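Transcriptional activator ToxR (Vibrio vulnificus, PDB 6UTC) probably senses bile salts through its periplasmic domain, in concert with its partner ToxS, and activates transcription from the membrane. Local coordinates at residues 25-30 with 61-66; 70-75 with 89-94. One frame throughout, in Å; residues are numbered along the deposited sequence.

How the contacts relate
Two neighbouring strand pairs of one mixed sheet illustrate how strand direction and position shape a beta interface. Contact 1 joins 25-30 to 61-66 in parallel, near the middle of the domain; contact 2 joins 70-75 to 89-94 in antiparallel fashion and ends at an outermost strand. Their centres lie about 13 Å apart, and strands 62-67 and 72-78, adjacent in the sheet, connect them: Val63 and Ala65 of contact 1 pack on Leu75 of contact 2. Contact 1 is the more buried, 7 of its 12 touching residues against 4 of 11, and largely aliphatic. Contact 2 divides more sharply, with Leu73, Leu75 and Ile92 against the helices and Gln72, Arg91 and Phe93 on the more exposed face.

Contact 1 of 2, residues 25-30 with 61-66; sequences VEVLTP and VKVIAT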
ATOM      1  N   VAL A  25       8.527  -3.274   3.321  1.00 19.33           N
ATOM      2  CA  VAL A  25       7.517  -2.226   3.378  1.00 17.87           C
ATOM      3  C   VAL A  25       6.509  -2.627   4.445  1.00 19.06           C
ATOM      4  O   VAL A  25       5.917  -3.713   4.375  1.00 17.52           O
ATOM      5  CB  VAL A  25       6.829  -2.030   2.016  1.00 18.68           C
ATOM      6  CG1 VAL A  25       5.785  -0.918   2.104  1.00 20.00           C
ATOM      7  CG2 VAL A  25       7.857  -1.722   0.928  1.00 19.15           C
ATOM      8  N   GLU A  26       6.314  -1.767   5.441  1.00 16.85           N
ATOM      9  CA  GLU A  26       5.314  -2.033   6.467  1.00 16.92           C
ATOM     10  C   GLU A  26       3.946  -1.727   5.892  1.00 14.46           C
ATOM     11  O   GLU A  26       3.668  -0.577   5.547  1.00 16.15           O
ATOM     12  CB  GLU A  26       5.538  -1.123   7.667  1.00 18.00           C
ATOM     13  CG  GLU A  26       6.826  -1.348   8.394  1.00 22.88           C
ATOM     14  CD  GLU A  26       6.968  -0.391   9.557  1.00 31.17           C
ATOM     15  OE1 GLU A  26       6.151  -0.480  10.497  1.00 33.57           O
ATOM     16  OE2 GLU A  26       7.876   0.462   9.519  1.00 35.79           O
ATOM     17  N   VAL A  27       3.080  -2.731   5.815  1.00 13.23           N
ATOM     18  CA  VAL A  27       1.689  -2.510   5.440  1.00 14.11           C
ATOM     19  C   VAL A  27       0.912  -2.300   6.730  1.00 13.58           C
ATOM     20  O   VAL A  27       0.769  -3.225   7.528  1.00 13.72           O
ATOM     21  CB  VAL A  27       1.122  -3.671   4.621  1.00 15.45           C
ATOM     22  CG1 VAL A  27      -0.328  -3.387   4.261  1.00 17.44           C
ATOM     23  CG2 VAL A  27       1.969  -3.895   3.374  1.00 16.74           C
ATOM     24  N   LEU A  28       0.415  -1.089   6.918  1.00 12.51           N
ATOM     25  CA  LEU A  28      -0.195  -0.647   8.163  1.00 12.83           C
ATOM     26  C   LEU A  28      -1.642  -0.261   7.929  1.00 12.68           C
ATOM     27  O   LEU A  28      -2.024   0.110   6.817  1.00 14.03           O
ATOM     28  CB  LEU A  28       0.521   0.593   8.692  1.00 14.03           C
ATOM     29  CG  LEU A  28       2.008   0.452   8.981  1.00 14.23           C
ATOM     30  CD1 LEU A  28       2.617   1.831   9.205  1.00 16.79           C
ATOM     31  CD2 LEU A  28       2.216  -0.431  10.198  1.00 15.78           C
ATOM     32  N   THR A  29      -2.443  -0.342   8.988  1.00 12.35           N
ATOM     33  CA  THR A  29      -3.800   0.181   8.954  1.00 12.92           C
ATOM     34  C   THR A  29      -4.084   0.780  10.322  1.00 12.43           C
ATOM     35  O   THR A  29      -3.460   0.372  11.306  1.00 13.23           O
ATOM     36  CB  THR A  29      -4.816  -0.916   8.569  1.00 14.31           C
ATOM     37  OG1 THR A  29      -6.081  -0.332   8.252  1.00 14.10           O
ATOM     38  CG2 THR A  29      -5.022  -1.930   9.670  1.00 12.70           C
ATOM     39  N   PRO A  30      -4.975   1.765  10.421  1.00 13.47           N
ATOM     40  CA  PRO A  30      -5.298   2.306  11.744  1.00 14.45           C
ATOM     41  C   PRO A  30      -5.722   1.195  12.701  1.00 13.78           C
ATOM     42  O   PRO A  30      -6.331   0.198  12.303  1.00 13.96           O
ATOM     43  CB  PRO A  30      -6.442   3.289  11.457  1.00 15.07           C
ATOM     44  CG  PRO A  30      -6.183   3.730  10.048  1.00 15.42           C
ATOM     45  CD  PRO A  30      -5.696   2.479   9.350  1.00 14.10           C
ATOM     46  N   VAL A  61       8.764   3.415   2.828  0.61 14.40           N
ATOM     47  CA  VAL A  61       8.901   2.882   4.179  0.61 17.07           C
ATOM     48  C   VAL A  61       7.668   2.071   4.544  0.61 16.65           C
ATOM     49  O   VAL A  61       7.755   0.974   5.115  0.61 14.22           O
ATOM     50  CB  VAL A  61       9.114   4.042   5.176  0.61 16.83           C
ATOM     51  CG1 VAL A  61       9.210   3.512   6.604  0.61 20.08           C
ATOM     52  CG2 VAL A  61      10.341   4.879   4.809  0.61 17.90           C
ATOM     53  N   LYS A  62       6.500   2.594   4.212  1.00 15.56           N
ATOM     54  CA  LYS A  62       5.262   1.991   4.649  1.00 15.04           C
ATOM     55  C   LYS A  62       4.193   2.313   3.637  1.00 15.88           C
ATOM     56  O   LYS A  62       4.335   3.218   2.806  1.00 14.75           O
ATOM     57  CB  LYS A  62       4.857   2.473   6.042  1.00 19.96           C
ATOM     58  CG  LYS A  62       4.767   3.954   6.188  1.00 19.79           C
ATOM     59  CD  LYS A  62       4.900   4.315   7.666  1.00 23.31           C
ATOM     60  CE  LYS A  62       5.033   5.808   7.880  1.00 34.49           C
ATOM     61  NZ  LYS A  62       5.297   6.089   9.319  1.00 38.13           N
ATOM     62  N   VAL A  63       3.129   1.534   3.709  1.00 14.49           N
ATOM     63  CA  VAL A  63       1.920   1.772   2.942  1.00 13.78           C
ATOM     64  C   VAL A  63       0.751   1.639   3.903  1.00 14.03           C
ATOM     65  O   VAL A  63       0.661   0.657   4.655  1.00 15.01           O
ATOM     66  CB  VAL A  63       1.797   0.864   1.696  1.00 14.46           C
ATOM     67  CG1 VAL A  63       1.718  -0.596   2.051  1.00 18.39           C
ATOM     68  CG2 VAL A  63       0.609   1.286   0.835  1.00 16.65           C
ATOM     69  N   ILE A  64      -0.090   2.662   3.944  1.00 13.16           N
ATOM     70  CA  ILE A  64      -1.251   2.680   4.822  1.00 13.07           C
ATOM     71  C   ILE A  64      -2.444   2.240   3.997  1.00 12.96           C
ATOM     72  O   ILE A  64      -2.786   2.880   2.993  1.00 13.61           O
ATOM     73  CB  ILE A  64      -1.510   4.075   5.407  1.00 13.89           C
ATOM     74  CG1 ILE A  64      -0.211   4.722   5.899  1.00 17.83           C
ATOM     75  CG2 ILE A  64      -2.608   4.003   6.491  1.00 17.08           C
ATOM     76  CD1 ILE A  64       0.487   3.976   6.960  1.00 20.98           C
ATOM     77  N   ALA A  65      -3.087   1.166   4.424  1.00 12.37           N
ATOM     78  CA  ALA A  65      -4.248   0.616   3.741  1.00 12.54           C
ATOM     79  C   ALA A  65      -5.508   0.965   4.523  1.00 12.28           C
ATOM     80  O   ALA A  65      -5.589   0.687   5.723  1.00 13.49           O
ATOM     81  CB  ALA A  65      -4.113  -0.900   3.644  1.00 13.86           C
ATOM     82  N   THR A  66      -6.488   1.569   3.843  1.00 12.40           N
ATOM     83  CA  THR A  66      -7.766   1.905   4.456  1.00 12.78           C
ATOM     84  C   THR A  66      -8.898   1.689   3.459  1.00 13.16           C
ATOM     85  O   THR A  66      -8.687   1.533   2.252  1.00 13.84           O
ATOM     86  CB  THR A  66      -7.816   3.354   4.943  1.00 13.24           C
ATOM     87  OG1 THR A  66      -7.610   4.229   3.836  1.00 13.99           O
ATOM     88  CG2 THR A  66      -6.773   3.620   6.010  1.00 15.62           C
TER
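Val27 and Val63 stand side by side, pointing the same way, and methyl meets methyl where CG2 of Val27 comes within 3.6 Å of CG1 of Val63. That CG1 sits between its own backbone N and carbonyl carbon (chi1 62°), a placement that brings it close to CA of Val27; CG1 of Val25 lies at 4.1 Å from CG1 of Val63. On this face the valines form a low ridge covered by helix 40-52, through Ile43 and Val47. The two strands are the outer arms of a beta-alpha-beta crossover, strand 25-30, helix 40-52, strand 62-67, and run parallel. Their backbone ladder alternates: Leu28 N reaches Val63 O at 2.9 Å, and Ala65 N returns to Leu28 O at 2.8 Å. On the other face Leu28 meets Lys62 and Ile64. CD1 of Leu28 sits over the notch between CD of Lys62, 3.7 Å away, and CD1 of Ile64, 3.8 Å away; the lysine chain beyond leads away. Farther along, CD of Pro30 presses on CG2 of Thr66 at 3.7 Å, the two side chains crossing at about a right angle. Thr29, its OG1 anti to the backbone N (chi1 -167°), donates to Ala65 O nearly along the C=O axis.

Contact 2 of 2, residues 70-75 with 89-94; sequences GNQLIL and TLRIFS
Gln72 lies alongside Phe93, both side chains pointing the same way, and can be followed outward from the backbone. Its CB has Ile92 O at 4.1 Å as nearest neighbour across the pair. CG, anti to the backbone N (chi1 -169°), stays near that same oxygen while standing over one face of the Phe93 ring, offset toward the rim. CD comes next to CZ and CE2 of the ring. There the amide divides: NE2 continues over to CE2 of Phe93 at 3.4 Å, whereas OE1 turns to CB of Arg91, also at 3.4 Å, and to the CG beyond it. Amide and ring are 40° apart, so the two planes are inclined rather than stacked flat. The pairing belongs to a beta hairpin of strands 72-78 and 88-93, in which Gln72 and Phe93 form a non-hydrogen-bonded pair, while Leu73 and Ile92 exchange two backbone bonds, as do Leu75 and Leu90. Next along the face of Gln72, CD1 of Ile74 rests on CG of Arg91 at 3.6 Å. CG2 of Ile74 meets CG2 of Thr89, whose OG1 is hydrogen-bonded to Asn76. On the face that carries Leu73, Leu75 and Ile92, CD1 of Ile92 touches both CD2 of Leu73, 3.9 Å away, and CD1 of Leu75, which lie to one side of it; helix 99-102 touches Ile92 through Leu99 and Ile102, and Leu75 meets Cys46, whose disulfide partner is Cys103.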
ATOM      1  N   GLY A  70     -16.140  -1.968   0.756  1.00 20.43           N
ATOM      2  CA  GLY A  70     -16.744  -2.222  -0.532  1.00 19.48           C
ATOM      3  C   GLY A  70     -15.709  -2.728  -1.514  1.00 20.66           C
ATOM      4  O   GLY A  70     -14.820  -3.512  -1.163  1.00 23.22           O
ATOM      5  N   ASN A  71     -15.784  -2.246  -2.751  1.00 20.38           N
ATOM      6  CA  ASN A  71     -14.913  -2.752  -3.799  1.00 21.77           C
ATOM      7  C   ASN A  71     -13.682  -1.887  -4.039  1.00 17.30           C
ATOM      8  O   ASN A  71     -12.967  -2.119  -5.015  1.00 19.76           O
ATOM      9  CB  ASN A  71     -15.685  -2.965  -5.106  1.00 25.75           C
ATOM     10  CG  ASN A  71     -16.236  -1.678  -5.681  1.00 28.85           C
ATOM     11  OD1 ASN A  71     -16.018  -0.591  -5.148  1.00 33.30           O
ATOM     12  ND2 ASN A  71     -16.963  -1.797  -6.788  1.00 39.83           N
ATOM     13  N   GLN A  72     -13.412  -0.915  -3.168  1.00 17.75           N
ATOM     14  CA  GLN A  72     -12.308   0.020  -3.353  1.00 16.57           C
ATOM     15  C   GLN A  72     -11.449   0.080  -2.097  1.00 14.78           C
ATOM     16  O   GLN A  72     -11.974   0.195  -0.982  1.00 17.25           O
ATOM     17  CB  GLN A  72     -12.821   1.420  -3.688  1.00 20.71           C
ATOM     18  CG  GLN A  72     -11.732   2.360  -4.156  1.00 25.84           C
ATOM     19  CD  GLN A  72     -12.270   3.562  -4.921  1.00 31.89           C
ATOM     20  OE1 GLN A  72     -11.542   4.525  -5.167  1.00 37.72           O
ATOM     21  NE2 GLN A  72     -13.547   3.514  -5.293  1.00 32.30           N
ATOM     22  N   LEU A  73     -10.136   0.012  -2.287  1.00 14.27           N
ATOM     23  CA  LEU A  73      -9.148   0.127  -1.223  1.00 13.52           C
ATOM     24  C   LEU A  73      -8.235   1.312  -1.512  1.00 12.75           C
ATOM     25  O   LEU A  73      -7.854   1.540  -2.664  1.00 14.18           O
ATOM     26  CB  LEU A  73      -8.309  -1.155  -1.164  1.00 14.61           C
ATOM     27  CG  LEU A  73      -7.283  -1.233  -0.022  1.00 14.48           C
ATOM     28  CD1 LEU A  73      -7.993  -1.577   1.288  1.00 15.02           C
ATOM     29  CD2 LEU A  73      -6.195  -2.250  -0.305  1.00 17.52           C
ATOM     30  N   ILE A  74      -7.898   2.072  -0.470  1.00 12.71           N
ATOM     31  CA  ILE A  74      -6.954   3.178  -0.561  1.00 12.65           C
ATOM     32  C   ILE A  74      -5.609   2.709  -0.030  1.00 13.18           C
ATOM     33  O   ILE A  74      -5.533   2.144   1.071  1.00 12.81           O
ATOM     34  CB  ILE A  74      -7.454   4.390   0.239  1.00 13.58           C
ATOM     35  CG1 ILE A  74      -8.910   4.712  -0.109  1.00 16.87           C
ATOM     36  CG2 ILE A  74      -6.544   5.581   0.013  1.00 18.08           C
ATOM     37  CD1 ILE A  74      -9.141   4.962  -1.584  1.00 20.53           C
ATOM     38  N   LEU A  75      -4.546   2.928  -0.803  1.00 12.81           N
ATOM     39  CA  LEU A  75      -3.184   2.656  -0.352  1.00 12.68           C
ATOM     40  C   LEU A  75      -2.384   3.947  -0.407  1.00 14.20           C
ATOM     41  O   LEU A  75      -2.290   4.577  -1.466  1.00 15.53           O
ATOM     42  CB  LEU A  75      -2.516   1.608  -1.240  1.00 13.55           C
ATOM     43  CG  LEU A  75      -3.120   0.212  -1.165  1.00 13.06           C
ATOM     44  CD1 LEU A  75      -2.513  -0.704  -2.220  1.00 17.65           C
ATOM     45  CD2 LEU A  75      -2.939  -0.382   0.218  1.00 15.50           C
ATOM     46  N   THR A  89      -1.152   8.551  -2.927  1.00 14.53           N
ATOM     47  CA  THR A  89      -2.382   7.844  -2.625  1.00 15.52           C
ATOM     48  C   THR A  89      -2.851   7.154  -3.894  1.00 16.82           C
ATOM     49  O   THR A  89      -3.028   7.808  -4.931  1.00 18.65           O
ATOM     50  CB  THR A  89      -3.462   8.819  -2.176  1.00 17.21           C
ATOM     51  OG1 THR A  89      -2.991   9.587  -1.074  1.00 21.06           O
ATOM     52  CG2 THR A  89      -4.692   8.050  -1.734  1.00 18.84           C
ATOM     53  N   LEU A  90      -3.059   5.843  -3.809  1.00 16.40           N
ATOM     54  CA  LEU A  90      -3.562   5.046  -4.916  1.00 18.50           C
ATOM     55  C   LEU A  90      -4.870   4.393  -4.498  1.00 17.80           C
ATOM     56  O   LEU A  90      -5.111   4.148  -3.317  1.00 15.24           O
ATOM     57  CB  LEU A  90      -2.567   3.936  -5.288  1.00 20.92           C
ATOM     58  CG  LEU A  90      -1.110   4.309  -5.578  1.00 27.14           C
ATOM     59  CD1 LEU A  90      -0.321   3.067  -5.937  1.00 26.71           C
ATOM     60  CD2 LEU A  90      -1.034   5.346  -6.685  1.00 26.12           C
ATOM     61  N   ARG A  91      -5.712   4.097  -5.478  1.00 17.52           N
ATOM     62  CA  ARG A  91      -6.987   3.436  -5.251  1.00 17.50           C
ATOM     63  C   ARG A  91      -7.027   2.184  -6.110  1.00 15.75           C
ATOM     64  O   ARG A  91      -6.762   2.242  -7.316  1.00 18.97           O
ATOM     65  CB  ARG A  91      -8.144   4.366  -5.607  1.00 21.92           C
ATOM     66  CG  ARG A  91      -8.037   5.727  -4.923  1.00 30.28           C
ATOM     67  CD  ARG A  91      -7.890   6.862  -5.929  1.00 40.92           C
ATOM     68  NE  ARG A  91      -7.142   7.999  -5.385  1.00 41.38           N
ATOM     69  CZ  ARG A  91      -7.622   8.847  -4.480  1.00 40.19           C
ATOM     70  NH1 ARG A  91      -8.850   8.685  -4.003  1.00 44.40           N
ATOM     71  NH2 ARG A  91      -6.875   9.857  -4.050  1.00 43.06           N
ATOM     72  N   ILE A  92      -7.325   1.049  -5.496  1.00 16.60           N
ATOM     73  CA  ILE A  92      -7.431  -0.192  -6.243  1.00 18.43           C
ATOM     74  C   ILE A  92      -8.815  -0.779  -6.032  1.00 19.16           C
ATOM     75  O   ILE A  92      -9.450  -0.579  -4.994  1.00 17.20           O
ATOM     76  CB  ILE A  92      -6.317  -1.208  -5.906  1.00 23.58           C
ATOM     77  CG1 ILE A  92      -6.429  -1.671  -4.457  1.00 22.09           C
ATOM     78  CG2 ILE A  92      -4.936  -0.603  -6.181  1.00 23.71           C
ATOM     79  CD1 ILE A  92      -5.454  -2.774  -4.112  1.00 23.53           C
ATOM     80  N   PHE A  93      -9.286  -1.505  -7.037  1.00 21.87           N
ATOM     81  CA  PHE A  93     -10.595  -2.127  -6.996  1.00 24.50           C
ATOM     82  C   PHE A  93     -10.449  -3.631  -6.832  1.00 30.42           C
ATOM     83  O   PHE A  93      -9.424  -4.215  -7.192  1.00 33.88           O
ATOM     84  CB  PHE A  93     -11.391  -1.798  -8.261  1.00 28.25           C
ATOM     85  CG  PHE A  93     -11.789  -0.356  -8.350  1.00 26.43           C
ATOM     86  CD1 PHE A  93     -10.900   0.592  -8.822  1.00 31.61           C
ATOM     87  CD2 PHE A  93     -13.042   0.059  -7.928  1.00 31.98           C
ATOM     88  CE1 PHE A  93     -11.255   1.928  -8.893  1.00 35.39           C
ATOM     89  CE2 PHE A  93     -13.408   1.393  -7.995  1.00 37.11           C
ATOM     90  CZ  PHE A  93     -12.512   2.329  -8.480  1.00 40.04           C
ATOM     91  N   SER A  94     -11.478  -4.252  -6.260  1.00 26.34           N
ATOM     92  CA  SER A  94     -11.430  -5.694  -6.047  1.00 31.38           C
ATOM     93  C   SER A  94     -11.519  -6.449  -7.369  1.00 48.26           C
ATOM     94  O   SER A  94     -10.732  -7.367  -7.626  1.00 57.68           O
ATOM     95  CB  SER A  94     -12.545  -6.124  -5.095  1.00 33.68           C
ATOM     96  OG  SER A  94     -13.803  -5.693  -5.572  1.00 38.77           O
TER